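Local coordinates for protein mitochondrial association factor 1 (Toxoplasma gondii, PDB 6BXS) that comes from a locus required for manipulation of host mitochondria and has a macro-domain fold, a family known for binding ADP-ribose, at residues P41-T47 against N161-M167; T52-F56 against T140-V144; P105-I111 against R122-A128; M190-G195 against A244-P250; I93-L98 against A146-H150. All coordinates share one frame; numbering follows the deposited sequence.

Interaction 1 of 5, residues P41-T47 against N161-M167; sequences PSKRVAT and NEMNDVM
Arg44 meets the 161-167 segment through charge. Its NH1 donates to Asp165 OD1 at 2.6 Å, on the syn lone pair of the carboxylate, while guanidinium and carboxylate planes stand 75° apart. NH2 turns instead to the backbone, reaching Glu162 O at 3.2 Å from above the carbonyl plane; Glu162 OE1 adds only a long ion pair. A bend at chi3 (44°) turns the guanidinium toward these acceptors, and Arg44 NE is taken up by Pro210 O. Asp165 has a second cation, Lys209.

Water provides the next kind of link. One molecule donates to Val45 O and to Met163 O and accepts from Val166 N, spanning the gap where the chains have not yet closed into neighbouring parallel strands.

Apolar packing completes the contact. The Pro41 ring rests with CG 3.8 Å from Met163 CB, beside Asn161, whose OD1 closes an Asx turn onto Met163 N. Nearer the sheet, Ala46 CB packs on Val166 CG1 at 3.6 Å.

Where strands 45-50 and 166-170 begin, direct pairing is thus replaced by an ion-pair network and a shared water, and the largely buried arginine charge is probably balanced chiefly by Asp165.

Interaction 2 of 5, residues T52-F56 against T140-V144; sequences TYGLF and TGKNV
Two loops meet here by two side-chain hydrogen bonds to one carbonyl and by packing against one aromatic ring: Tyr53 to Leu55, after strand 45-50, lie against Gly141 to Val144, which lead from helix 137-140 into strand 147-152. The polar centre is Tyr53 O, gripped by two side chains. Asn143 ND2 approaches it at 2.8 Å, nearly in line with the carbonyl bond, whereas Lys142 NZ, 3.2 Å from the same Tyr53 O, comes from above the carbonyl plane. The lysine runs extended until its last torsion (chi4 -65°) folds the amine back over this oxygen.

The Tyr53 ring carries the rest. Gly141 CA sits over one face, 4.1 Å from the centroid and 18° off the normal, a CH-pi contact made possible by the missing side chain, since a CB would run into the ring. Lys142 O lies at the ring edge, and Val144 CG2 comes within 3.9 Å of Tyr53 CE1. The hydroxyl finds its partner in Ala172 O. Asn143 CB also packs on Leu55 CD2 at 3.8 Å, the two side chains crossing at about a right angle.

A type I turn from Thr52 to Leu55 presents the carbonyl. The loops lie past the end of strand 45-50 and just before strand 147-152; in macro domains the loop after the central strand commonly helps form the ADP-ribose cleft, and a similar role for 52-56 remains open.

Interaction 3 of 5, residues P105-I111 against R122-A128; sequences PGTLVEI and RSFAYVA
Phe124 and Tyr126 put their rings beside the 105-111 segment, and Arg122 adds a guanidinium. Along the Phe124 ring, Leu108 CD2 approaches CD2 at 3.6 Å and Glu110 OE1 lies 3.2 Å from CE2, both obliquely, the Glu110 carboxylate being turned 53° from the ring; Tyr200 meets this ring edge-to-face. Tyr126 has Leu108 N at its edge, with the Gly106 and Thr107 carbonyls oblique to it. The guanidinium of Arg122 receives Glu110 in its plane, edge on.

That salt bridge is side-on: NE and NH2 of Arg122 both grip one oxygen, Glu110 OE2, NE at 2.5 Å. NH2 uses the anti lone pair, NE comes from above the carboxylate plane, and the two planes stand 80° apart. Glu110 is fully extended, CG anti to the backbone N (chi1 -176°), which carries the carboxylate past the Phe124 ring to the arginine.

The backbones form an antiparallel hairpin. Val109 with Ala125 and Ile111 with Ser123 are hydrogen-bonded pairs, flanking the non-hydrogen-bonded pair Glu110-Phe124. Farther along, Gly106 N bonds Val127 O at 2.7 Å, and a water joins Thr107 O to Val127 N where the ladder has opened.

Val109, Ala125, Ile111 and Ser123 share the face that turns to helix 83-103. On the other face the Glu110 carboxylate, paired with Arg122, lies beside the Phe124 ring, so a salt bridge and aromatic packing add to the backbone ladder that joins the outermost strand to its neighbour.

Interaction 4 of 5, residues M190-G195 against A244-P250; sequences MLGIVG and AITRFDP. With SO4 (sulfate ion), chain G.
Leu191 and Val194 of helix 179-202 pack against Ala244 and Phe248 of helix 230-248, two helices of the alpha/beta macro-domain fold whose short segments cross at -43° with axes 9.6 Å apart. The tight part is apolar. Ala244 CB rests against both Met190 CG and Val194 CG2, the latter 3.7 Å away, while Val194 CG1 slides past the Phe248 ring to within 3.5 Å of CD2. The lack of a side chain at Gly195 lets its CA lie over one face of that ring, 3.7 Å from the centroid, in a CH-pi contact. Leu191 crosses the phenyl group at about a right angle, its CD2 also reaching Arg247 CB.

The outer side is looser and polar. In the exposed Arg247, CG, anti to the backbone N (chi1 165°), covers the opposite face of the Phe248 ring, and a bend at chi2 (58°) turns the rest of the chain toward a sulfate ion, probably from the crystallisation liquor, which Lys202 also holds. Both terminal nitrogens share one oxygen: Arg247 NH1 lies 2.7 Å and NH2 2.8 Å from sulfate O1.

Interaction 5 of 5, residues I93-L98 against A146-H150; sequences IQERLL and ATFLH
Gln94 of helix 83-103 lies against Phe148 and His150 of strand 147-152, a helix-on-sheet contact of the macro-domain's layered alpha/beta fold, with the axes of the two short segments 9.5 Å apart. Its side chain leaves the helix with CG beside the backbone N (chi1 -67°) and then runs extended, a shape that lays the amide over the phenyl ring, the planes 18° apart and stacked, and carries OE1 on to the histidine. Gln94 CB covers the same ring as a CH-pi donor, 3.8 Å from the centroid.

Phe148 and His150 have similar first torsions (-50° and -56°), and both rings reach toward the helix. The phenyl edge slips beside the backbone of Leu98, whose CB is 3.9 Å from Phe148 CZ; farther along, Leu98 CD1 packs on Ala146 CB at 3.7 Å. With ND1 engaged by Ser123 OG, the His150 ring has a polar partner at both nitrogens, which fixes its rotation. NE2 donates to Gln94 OE1 at 2.6 Å, on a lone pair in the carbonyl plane.

In the fold
The five contacts differ in chemistry with their place in one alpha/beta fold. Interaction 5 is wholly buried, the other four partly. Interaction 3 adjoins it, centres about 7 Å apart: strands 120-126 and 147-152 are neighbours in the sheet, and Leu97 of the helix packs on Ile111 and Ser123. Interaction 1 reaches the same sheet through strand 166-170, where Met167 O probably bonds His150 N, but it lies at the strand beginnings and relies on ion pairs and a water. Interaction 2, about 25 Å from interaction 1 centre to centre, joins loops and touches interaction 5 through Leu55 and Asn143. Interaction 4 couples helices by apolar packing, with Tyr126 of interaction 3 meeting Phe248.

Interaction 1 of 5, residues P41-T47 against N161-M167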
# COMPACT_ATOMS: atom_id res chain seq x y z
N PRO A 41 13.92 12.89 -2.37
CA PRO A 41 12.84 12.77 -3.35
C PRO A 41 12.52 14.10 -4.03
O PRO A 41 12.69 15.16 -3.42
CB PRO A 41 11.66 12.30 -2.51
CG PRO A 41 11.91 12.91 -1.17
CD PRO A 41 13.40 12.95 -0.99
N SER A 42 12.06 14.04 -5.28
CA SER A 42 11.64 15.23 -6.01
C SER A 42 10.13 15.44 -5.88
O SER A 42 9.62 16.52 -6.17
CB SER A 42 12.04 15.13 -7.48
OG SER A 42 11.60 13.91 -8.04
N LYS A 43 9.43 14.39 -5.46
CA LYS A 43 7.99 14.45 -5.29
C LYS A 43 7.56 13.64 -4.07
O LYS A 43 8.35 12.90 -3.48
CB LYS A 43 7.28 13.94 -6.54
CG LYS A 43 7.49 12.47 -6.82
CD LYS A 43 7.09 12.10 -8.24
CE LYS A 43 8.05 12.70 -9.26
NZ LYS A 43 7.99 12.01 -10.57
N ARG A 44 6.29 13.80 -3.68
CA ARG A 44 5.77 13.16 -2.49
C ARG A 44 5.27 11.75 -2.80
O ARG A 44 4.15 11.57 -3.30
CB ARG A 44 4.65 13.99 -1.88
CG ARG A 44 4.99 15.47 -1.71
CD ARG A 44 3.84 16.23 -1.06
NE ARG A 44 3.28 15.47 0.05
CZ ARG A 44 3.80 15.44 1.28
NH1 ARG A 44 3.23 14.70 2.21
NH2 ARG A 44 4.89 16.15 1.57
N VAL A 45 6.10 10.76 -2.49
CA VAL A 45 5.77 9.36 -2.75
C VAL A 45 5.31 8.68 -1.46
O VAL A 45 6.03 8.67 -0.47
CB VAL A 45 6.98 8.60 -3.32
CG1 VAL A 45 6.58 7.18 -3.72
CG2 VAL A 45 7.57 9.35 -4.50
N ALA A 46 4.11 8.11 -1.50
CA ALA A 46 3.58 7.34 -0.38
C ALA A 46 3.73 5.85 -0.64
O ALA A 46 3.22 5.34 -1.63
CB ALA A 46 2.12 7.69 -0.13
N THR A 47 4.45 5.16 0.24
CA THR A 47 4.71 3.74 0.06
C THR A 47 3.64 2.90 0.76
O THR A 47 3.23 3.21 1.88
CB THR A 47 6.10 3.37 0.58
OG1 THR A 47 7.08 4.18 -0.08
CG2 THR A 47 6.40 1.90 0.31
N ASN A 161 12.90 13.87 5.70
CA ASN A 161 12.44 14.67 4.57
C ASN A 161 10.93 14.84 4.58
O ASN A 161 10.19 13.86 4.58
CB ASN A 161 12.88 14.03 3.25
CG ASN A 161 12.79 14.99 2.08
OD1 ASN A 161 11.70 15.38 1.66
ND2 ASN A 161 13.94 15.38 1.54
N GLU A 162 10.49 16.10 4.58
CA GLU A 162 9.07 16.45 4.62
C GLU A 162 8.23 15.69 3.59
O GLU A 162 7.05 15.43 3.82
CB GLU A 162 8.91 17.96 4.38
CG GLU A 162 7.51 18.50 4.63
CD GLU A 162 7.15 19.65 3.69
OE1 GLU A 162 6.94 19.39 2.49
OE2 GLU A 162 7.09 20.80 4.16
N MET A 163 8.85 15.34 2.46
CA MET A 163 8.12 14.70 1.37
C MET A 163 7.85 13.21 1.59
O MET A 163 7.13 12.59 0.81
CB MET A 163 8.89 14.88 0.06
CG MET A 163 8.97 16.31 -0.44
SD MET A 163 9.76 16.42 -2.05
CE MET A 163 9.56 18.16 -2.41
N ASN A 164 8.43 12.65 2.65
CA ASN A 164 8.31 11.22 2.92
C ASN A 164 7.35 10.90 4.07
O ASN A 164 7.39 9.80 4.63
CB ASN A 164 9.69 10.62 3.24
CG ASN A 164 10.62 10.65 2.04
OD1 ASN A 164 10.18 10.68 0.90
ND2 ASN A 164 11.92 10.64 2.31
N ASP A 165 6.48 11.84 4.41
CA ASP A 165 5.67 11.73 5.63
C ASP A 165 4.26 11.20 5.39
O ASP A 165 3.36 11.43 6.21
CB ASP A 165 5.60 13.09 6.33
CG ASP A 165 4.88 14.13 5.50
OD1 ASP A 165 4.64 13.89 4.30
OD2 ASP A 165 4.56 15.20 6.06
N VAL A 166 4.05 10.51 4.27
CA VAL A 166 2.80 9.80 4.03
C VAL A 166 3.08 8.33 3.73
O VAL A 166 3.94 8.01 2.90
CB VAL A 166 2.00 10.41 2.86
CG1 VAL A 166 0.72 9.61 2.61
CG2 VAL A 166 1.67 11.86 3.14
N MET A 167 2.35 7.45 4.40
CA MET A 167 2.43 6.02 4.14
C MET A 167 1.03 5.47 3.98
O MET A 167 0.05 6.06 4.45
CB MET A 167 3.16 5.29 5.27
CG MET A 167 2.46 5.34 6.62
SD MET A 167 3.17 4.18 7.82
CE MET A 167 2.57 2.61 7.21
O HOH W 1 5.15 10.93 1.36

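Interaction 2 of 5, residues T52-F56 against T140-V144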
# COMPACT_ATOMS: atom_id res chain seq x y z
N THR A 52 -0.72 -6.82 7.60
CA THR A 52 -1.13 -8.09 8.17
C THR A 52 -2.64 -8.09 8.44
O THR A 52 -3.25 -7.03 8.56
CB THR A 52 -0.39 -8.39 9.48
OG1 THR A 52 -0.66 -7.35 10.42
CG2 THR A 52 1.12 -8.47 9.24
N TYR A 53 -3.22 -9.27 8.55
CA TYR A 53 -4.64 -9.41 8.82
C TYR A 53 -5.01 -8.88 10.21
O TYR A 53 -6.17 -8.56 10.47
CB TYR A 53 -5.06 -10.87 8.66
CG TYR A 53 -4.73 -11.42 7.30
CD1 TYR A 53 -5.32 -10.90 6.15
CD2 TYR A 53 -3.81 -12.46 7.14
CE1 TYR A 53 -5.01 -11.39 4.90
CE2 TYR A 53 -3.50 -12.96 5.89
CZ TYR A 53 -4.11 -12.42 4.77
OH TYR A 53 -3.81 -12.90 3.52
N GLY A 54 -4.01 -8.79 11.09
CA GLY A 54 -4.21 -8.25 12.42
C GLY A 54 -4.01 -6.74 12.49
O GLY A 54 -4.22 -6.13 13.54
N LEU A 55 -3.59 -6.15 11.37
CA LEU A 55 -3.52 -4.69 11.21
C LEU A 55 -2.45 -4.00 12.06
O LEU A 55 -2.59 -2.82 12.38
CB LEU A 55 -4.88 -4.06 11.53
CG LEU A 55 -6.12 -4.65 10.86
CD1 LEU A 55 -7.35 -3.85 11.26
CD2 LEU A 55 -5.96 -4.67 9.35
N PHE A 56 -1.37 -4.70 12.39
CA PHE A 56 -0.26 -4.08 13.13
C PHE A 56 0.90 -3.73 12.21
O PHE A 56 1.11 -4.38 11.19
CB PHE A 56 0.23 -5.01 14.24
CG PHE A 56 1.01 -6.19 13.74
CD1 PHE A 56 2.38 -6.09 13.54
CD2 PHE A 56 0.38 -7.38 13.45
CE1 PHE A 56 3.10 -7.17 13.07
CE2 PHE A 56 1.10 -8.46 12.98
CZ PHE A 56 2.46 -8.35 12.79
N THR A 140 -9.75 -15.96 2.48
CA THR A 140 -8.92 -14.83 2.07
C THR A 140 -8.10 -14.26 3.22
O THR A 140 -7.06 -13.63 3.00
CB THR A 140 -9.77 -13.68 1.49
OG1 THR A 140 -10.54 -13.09 2.54
CG2 THR A 140 -10.69 -14.18 0.38
N GLY A 141 -8.57 -14.49 4.44
CA GLY A 141 -8.05 -13.80 5.61
C GLY A 141 -8.99 -12.65 5.94
O GLY A 141 -9.78 -12.25 5.09
N LYS A 142 -8.91 -12.13 7.16
CA LYS A 142 -9.84 -11.10 7.60
C LYS A 142 -9.27 -9.70 7.36
O LYS A 142 -8.05 -9.53 7.30
CB LYS A 142 -10.21 -11.30 9.07
CG LYS A 142 -9.34 -10.55 10.07
CD LYS A 142 -9.77 -10.85 11.50
CE LYS A 142 -8.86 -10.18 12.52
NZ LYS A 142 -7.47 -10.71 12.47
N ASN A 143 -10.16 -8.73 7.22
CA ASN A 143 -9.81 -7.33 6.98
C ASN A 143 -9.15 -7.11 5.62
O ASN A 143 -8.44 -6.12 5.42
CB ASN A 143 -8.88 -6.80 8.08
CG ASN A 143 -9.47 -6.98 9.47
OD1 ASN A 143 -10.68 -6.87 9.66
ND2 ASN A 143 -8.61 -7.25 10.44
N VAL A 144 -9.40 -8.02 4.69
CA VAL A 144 -8.88 -7.88 3.33
C VAL A 144 -9.55 -6.70 2.64
O VAL A 144 -10.75 -6.49 2.77
CB VAL A 144 -9.11 -9.16 2.51
CG1 VAL A 144 -8.73 -8.95 1.05
CG2 VAL A 144 -8.32 -10.32 3.10

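Interaction 3 of 5, residues P105-I111 against R122-A128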
# COMPACT_ATOMS: atom_id res chain seq x y z
N PRO A 105 -18.80 2.40 3.20
CA PRO A 105 -17.90 1.95 2.13
C PRO A 105 -17.76 2.99 1.02
O PRO A 105 -18.74 3.61 0.63
CB PRO A 105 -18.58 0.68 1.61
CG PRO A 105 -19.48 0.24 2.71
CD PRO A 105 -19.93 1.48 3.39
N GLY A 106 -16.53 3.18 0.54
CA GLY A 106 -16.28 4.12 -0.54
C GLY A 106 -16.07 5.55 -0.06
O GLY A 106 -15.94 6.46 -0.88
N THR A 107 -16.03 5.73 1.25
CA THR A 107 -15.80 7.05 1.84
C THR A 107 -14.53 7.04 2.68
O THR A 107 -14.21 6.04 3.32
CB THR A 107 -16.98 7.50 2.73
OG1 THR A 107 -16.98 6.74 3.95
CG2 THR A 107 -18.31 7.30 2.01
N LEU A 108 -13.81 8.16 2.67
CA LEU A 108 -12.59 8.29 3.46
C LEU A 108 -12.93 8.74 4.87
O LEU A 108 -13.42 9.86 5.08
CB LEU A 108 -11.64 9.29 2.79
CG LEU A 108 -10.21 9.33 3.34
CD1 LEU A 108 -9.46 8.06 2.99
CD2 LEU A 108 -9.47 10.56 2.82
N VAL A 109 -12.68 7.87 5.85
CA VAL A 109 -12.91 8.21 7.25
C VAL A 109 -11.60 8.66 7.88
O VAL A 109 -10.53 8.49 7.29
CB VAL A 109 -13.51 7.03 8.03
CG1 VAL A 109 -14.89 6.70 7.48
CG2 VAL A 109 -12.60 5.81 7.98
N GLU A 110 -11.68 9.23 9.08
CA GLU A 110 -10.58 10.03 9.60
C GLU A 110 -10.62 10.20 11.12
O GLU A 110 -11.69 10.31 11.72
CB GLU A 110 -10.61 11.40 8.93
CG GLU A 110 -9.49 12.35 9.28
CD GLU A 110 -9.67 13.71 8.63
OE1 GLU A 110 -10.14 13.77 7.47
OE2 GLU A 110 -9.36 14.73 9.28
N ILE A 111 -9.44 10.20 11.73
CA ILE A 111 -9.28 10.56 13.14
C ILE A 111 -7.95 11.29 13.33
O ILE A 111 -6.98 11.03 12.62
CB ILE A 111 -9.33 9.33 14.08
CG1 ILE A 111 -8.34 8.25 13.62
CG2 ILE A 111 -10.74 8.76 14.17
CD1 ILE A 111 -7.03 8.27 14.37
N ARG A 122 -1.95 12.16 11.60
CA ARG A 122 -3.35 11.99 11.23
C ARG A 122 -3.51 10.67 10.49
O ARG A 122 -2.60 10.24 9.78
CB ARG A 122 -3.83 13.16 10.37
CG ARG A 122 -5.34 13.32 10.36
CD ARG A 122 -5.73 14.77 10.18
NE ARG A 122 -7.15 14.99 10.44
CZ ARG A 122 -7.65 15.65 11.49
NH1 ARG A 122 -6.86 16.19 12.40
NH2 ARG A 122 -8.97 15.77 11.61
N SER A 123 -4.66 10.03 10.67
CA SER A 123 -4.88 8.69 10.14
C SER A 123 -6.21 8.58 9.41
O SER A 123 -7.24 9.06 9.89
CB SER A 123 -4.82 7.66 11.26
OG SER A 123 -3.56 7.71 11.92
N PHE A 124 -6.18 7.92 8.26
CA PHE A 124 -7.34 7.77 7.40
C PHE A 124 -7.58 6.30 7.09
O PHE A 124 -6.69 5.48 7.25
CB PHE A 124 -7.16 8.55 6.09
CG PHE A 124 -6.88 10.01 6.28
CD1 PHE A 124 -5.62 10.46 6.65
CD2 PHE A 124 -7.88 10.95 6.06
CE1 PHE A 124 -5.37 11.81 6.82
CE2 PHE A 124 -7.62 12.30 6.23
CZ PHE A 124 -6.37 12.73 6.61
N ALA A 125 -8.79 5.99 6.65
CA ALA A 125 -9.11 4.64 6.18
C ALA A 125 -10.16 4.69 5.08
O ALA A 125 -10.91 5.66 4.96
CB ALA A 125 -9.57 3.77 7.33
N TYR A 126 -10.21 3.63 4.28
CA TYR A 126 -11.09 3.56 3.12
C TYR A 126 -11.23 2.11 2.68
O TYR A 126 -10.23 1.39 2.58
CB TYR A 126 -10.51 4.43 1.99
CG TYR A 126 -11.30 4.43 0.69
CD1 TYR A 126 -11.24 3.36 -0.19
CD2 TYR A 126 -12.06 5.53 0.32
CE1 TYR A 126 -11.95 3.36 -1.38
CE2 TYR A 126 -12.77 5.55 -0.87
CZ TYR A 126 -12.71 4.46 -1.72
OH TYR A 126 -13.41 4.48 -2.90
N VAL A 127 -12.46 1.68 2.45
CA VAL A 127 -12.72 0.37 1.85
C VAL A 127 -13.66 0.52 0.66
O VAL A 127 -14.68 1.20 0.74
CB VAL A 127 -13.32 -0.63 2.86
CG1 VAL A 127 -12.26 -1.12 3.82
CG2 VAL A 127 -14.50 -0.02 3.60
N ALA A 128 -13.30 -0.13 -0.44
CA ALA A 128 -14.15 -0.15 -1.62
C ALA A 128 -15.33 -1.10 -1.38
O ALA A 128 -16.45 -0.84 -1.83
CB ALA A 128 -13.36 -0.58 -2.84
O HOH W 2 -14.66 3.40 3.65

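Interaction 4 of 5, residues M190-G195 against A244-P250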
# COMPACT_ATOMS: atom_id res chain seq x y z
N MET A 190 -6.95 -2.98 -4.57
CA MET A 190 -6.34 -1.95 -5.40
C MET A 190 -7.24 -0.72 -5.49
O MET A 190 -6.75 0.41 -5.52
CB MET A 190 -6.04 -2.49 -6.80
CG MET A 190 -5.12 -1.58 -7.62
SD MET A 190 -3.51 -1.32 -6.85
CE MET A 190 -2.84 -2.98 -6.89
N LEU A 191 -8.55 -0.94 -5.54
CA LEU A 191 -9.51 0.15 -5.50
C LEU A 191 -9.39 0.93 -4.19
O LEU A 191 -9.56 2.15 -4.16
CB LEU A 191 -10.94 -0.37 -5.66
CG LEU A 191 -11.41 -0.76 -7.07
CD1 LEU A 191 -12.85 -1.26 -7.01
CD2 LEU A 191 -11.30 0.40 -8.04
N GLY A 192 -9.10 0.21 -3.10
CA GLY A 192 -8.92 0.84 -1.81
C GLY A 192 -7.72 1.76 -1.78
O GLY A 192 -7.79 2.87 -1.24
N ILE A 193 -6.62 1.31 -2.36
CA ILE A 193 -5.39 2.09 -2.42
C ILE A 193 -5.58 3.36 -3.26
O ILE A 193 -5.30 4.46 -2.79
CB ILE A 193 -4.24 1.26 -3.02
CG1 ILE A 193 -3.93 0.06 -2.12
CG2 ILE A 193 -2.99 2.10 -3.20
CD1 ILE A 193 -3.22 -1.07 -2.83
N VAL A 194 -6.05 3.19 -4.49
CA VAL A 194 -6.22 4.31 -5.40
C VAL A 194 -7.37 5.20 -4.97
O VAL A 194 -7.33 6.42 -5.13
CB VAL A 194 -6.45 3.81 -6.84
CG1 VAL A 194 -6.62 4.98 -7.81
CG2 VAL A 194 -5.30 2.92 -7.29
N GLY A 195 -8.41 4.59 -4.40
CA GLY A 195 -9.55 5.34 -3.91
C GLY A 195 -9.19 6.19 -2.70
O GLY A 195 -9.62 7.34 -2.58
N ALA A 244 -8.67 -0.04 -11.39
CA ALA A 244 -8.54 1.10 -10.49
C ALA A 244 -8.25 2.39 -11.26
O ALA A 244 -8.81 3.44 -10.95
CB ALA A 244 -7.45 0.84 -9.47
N ILE A 245 -7.36 2.31 -12.24
CA ILE A 245 -7.02 3.47 -13.06
C ILE A 245 -8.25 3.93 -13.86
O ILE A 245 -8.52 5.12 -13.96
CB ILE A 245 -5.86 3.16 -14.02
CG1 ILE A 245 -4.56 2.92 -13.25
CG2 ILE A 245 -5.67 4.29 -15.03
CD1 ILE A 245 -4.09 4.10 -12.42
N THR A 246 -8.97 2.97 -14.42
CA THR A 246 -10.20 3.26 -15.15
C THR A 246 -11.23 3.93 -14.25
O THR A 246 -11.94 4.84 -14.68
CB THR A 246 -10.81 1.97 -15.75
OG1 THR A 246 -9.99 1.52 -16.83
CG2 THR A 246 -12.22 2.21 -16.27
N ARG A 247 -11.33 3.46 -13.01
CA ARG A 247 -12.31 3.99 -12.06
C ARG A 247 -12.03 5.44 -11.69
O ARG A 247 -12.91 6.29 -11.78
CB ARG A 247 -12.34 3.11 -10.80
CG ARG A 247 -13.03 3.74 -9.59
CD ARG A 247 -14.48 4.13 -9.88
NE ARG A 247 -15.21 4.43 -8.65
CZ ARG A 247 -15.36 5.65 -8.13
NH1 ARG A 247 -14.83 6.71 -8.73
NH2 ARG A 247 -16.05 5.81 -7.01
N PHE A 248 -10.80 5.72 -11.26
CA PHE A 248 -10.48 7.01 -10.66
C PHE A 248 -9.75 7.98 -11.60
O PHE A 248 -9.71 9.18 -11.33
CB PHE A 248 -9.65 6.80 -9.39
CG PHE A 248 -10.39 6.09 -8.29
CD1 PHE A 248 -11.39 6.74 -7.58
CD2 PHE A 248 -10.10 4.77 -7.97
CE1 PHE A 248 -12.08 6.09 -6.57
CE2 PHE A 248 -10.78 4.12 -6.96
CZ PHE A 248 -11.78 4.78 -6.27
N ASP A 249 -9.19 7.45 -12.69
CA ASP A 249 -8.45 8.27 -13.66
C ASP A 249 -7.48 9.21 -12.95
O ASP A 249 -7.53 10.42 -13.14
CB ASP A 249 -9.43 9.07 -14.54
CG ASP A 249 -8.74 9.77 -15.70
OD1 ASP A 249 -7.67 9.31 -16.14
OD2 ASP A 249 -9.27 10.79 -16.18
N PRO A 250 -6.60 8.65 -12.11
CA PRO A 250 -5.82 9.48 -11.18
C PRO A 250 -4.60 10.16 -11.79
O PRO A 250 -4.10 9.73 -12.83
CB PRO A 250 -5.40 8.47 -10.11
CG PRO A 250 -5.23 7.20 -10.88
CD PRO A 250 -6.25 7.22 -11.99
S SO4 G . -15.28 9.80 -7.74
O1 SO4 G . -15.47 8.58 -6.94
O2 SO4 G . -15.45 10.97 -6.89
O3 SO4 G . -13.94 9.80 -8.32
O4 SO4 G . -16.27 9.83 -8.81

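Interaction 5 of 5, residues I93-L98 against A146-H150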
# COMPACT_ATOMS: atom_id res chain seq x y z
N ILE A 93 -5.27 1.99 16.34
CA ILE A 93 -5.77 3.03 15.45
C ILE A 93 -6.44 2.45 14.21
O ILE A 93 -7.51 2.90 13.81
CB ILE A 93 -4.63 3.97 15.01
CG1 ILE A 93 -4.15 4.81 16.20
CG2 ILE A 93 -5.09 4.89 13.88
CD1 ILE A 93 -2.89 5.61 15.94
N GLN A 94 -5.81 1.45 13.60
CA GLN A 94 -6.29 0.91 12.34
C GLN A 94 -7.50 -0.02 12.53
O GLN A 94 -8.34 -0.13 11.63
CB GLN A 94 -5.15 0.18 11.62
CG GLN A 94 -4.06 1.14 11.15
CD GLN A 94 -3.02 0.51 10.24
OE1 GLN A 94 -2.41 1.20 9.42
NE2 GLN A 94 -2.80 -0.79 10.38
N GLU A 95 -7.60 -0.67 13.68
CA GLU A 95 -8.81 -1.43 14.00
C GLU A 95 -10.02 -0.52 14.11
O GLU A 95 -11.08 -0.81 13.55
CB GLU A 95 -8.63 -2.20 15.32
CG GLU A 95 -7.86 -3.50 15.19
CD GLU A 95 -7.85 -4.30 16.48
OE1 GLU A 95 -8.90 -4.87 16.84
OE2 GLU A 95 -6.80 -4.33 17.16
N ARG A 96 -9.86 0.59 14.83
CA ARG A 96 -10.94 1.55 15.03
C ARG A 96 -11.36 2.20 13.71
O ARG A 96 -12.56 2.36 13.44
CB ARG A 96 -10.51 2.64 16.01
CG ARG A 96 -10.28 2.15 17.43
CD ARG A 96 -9.56 3.19 18.27
NE ARG A 96 -9.15 2.67 19.57
CZ ARG A 96 -8.25 3.24 20.36
NH1 ARG A 96 -7.64 4.35 19.98
NH2 ARG A 96 -7.95 2.69 21.53
N LEU A 97 -10.39 2.57 12.89
CA LEU A 97 -10.67 3.24 11.62
C LEU A 97 -11.39 2.33 10.63
O LEU A 97 -12.25 2.78 9.88
CB LEU A 97 -9.37 3.76 10.99
CG LEU A 97 -8.85 5.10 11.49
CD1 LEU A 97 -7.50 5.42 10.85
CD2 LEU A 97 -9.84 6.22 11.19
N LEU A 98 -11.03 1.05 10.63
CA LEU A 98 -11.67 0.09 9.73
C LEU A 98 -13.15 -0.07 10.07
O LEU A 98 -13.98 -0.20 9.17
CB LEU A 98 -10.97 -1.27 9.79
CG LEU A 98 -11.61 -2.37 8.94
CD1 LEU A 98 -11.78 -1.92 7.48
CD2 LEU A 98 -10.80 -3.65 9.01
N ALA A 146 -8.95 -3.70 3.36
CA ALA A 146 -8.83 -2.58 4.27
C ALA A 146 -7.60 -1.76 3.91
O ALA A 146 -6.50 -2.29 3.82
CB ALA A 146 -8.74 -3.06 5.71
N THR A 147 -7.80 -0.46 3.69
CA THR A 147 -6.73 0.44 3.29
C THR A 147 -6.66 1.64 4.22
O THR A 147 -7.66 2.30 4.48
CB THR A 147 -6.91 0.93 1.84
OG1 THR A 147 -6.97 -0.20 0.96
CG2 THR A 147 -5.76 1.83 1.43
N PHE A 148 -5.46 1.91 4.72
CA PHE A 148 -5.22 3.02 5.63
C PHE A 148 -4.19 3.98 5.05
O PHE A 148 -3.30 3.57 4.31
CB PHE A 148 -4.76 2.50 7.00
CG PHE A 148 -5.65 1.42 7.55
CD1 PHE A 148 -5.38 0.09 7.28
CD2 PHE A 148 -6.74 1.74 8.34
CE1 PHE A 148 -6.19 -0.91 7.79
CE2 PHE A 148 -7.56 0.74 8.84
CZ PHE A 148 -7.29 -0.58 8.57
N LEU A 149 -4.32 5.26 5.39
CA LEU A 149 -3.37 6.28 4.99
C LEU A 149 -2.99 7.11 6.21
O LEU A 149 -3.87 7.61 6.91
CB LEU A 149 -3.95 7.16 3.89
CG LEU A 149 -3.00 8.10 3.13
CD1 LEU A 149 -3.58 8.46 1.77
CD2 LEU A 149 -2.71 9.36 3.93
N HIS A 150 -1.69 7.23 6.47
CA HIS A 150 -1.21 7.94 7.66
C HIS A 150 -0.27 9.08 7.30
O HIS A 150 0.67 8.90 6.52
CB HIS A 150 -0.48 6.98 8.60
CG HIS A 150 -1.29 5.79 9.02
ND1 HIS A 150 -2.26 5.86 9.99
CD2 HIS A 150 -1.25 4.50 8.61
CE1 HIS A 150 -2.80 4.66 10.16
NE2 HIS A 150 -2.21 3.82 9.33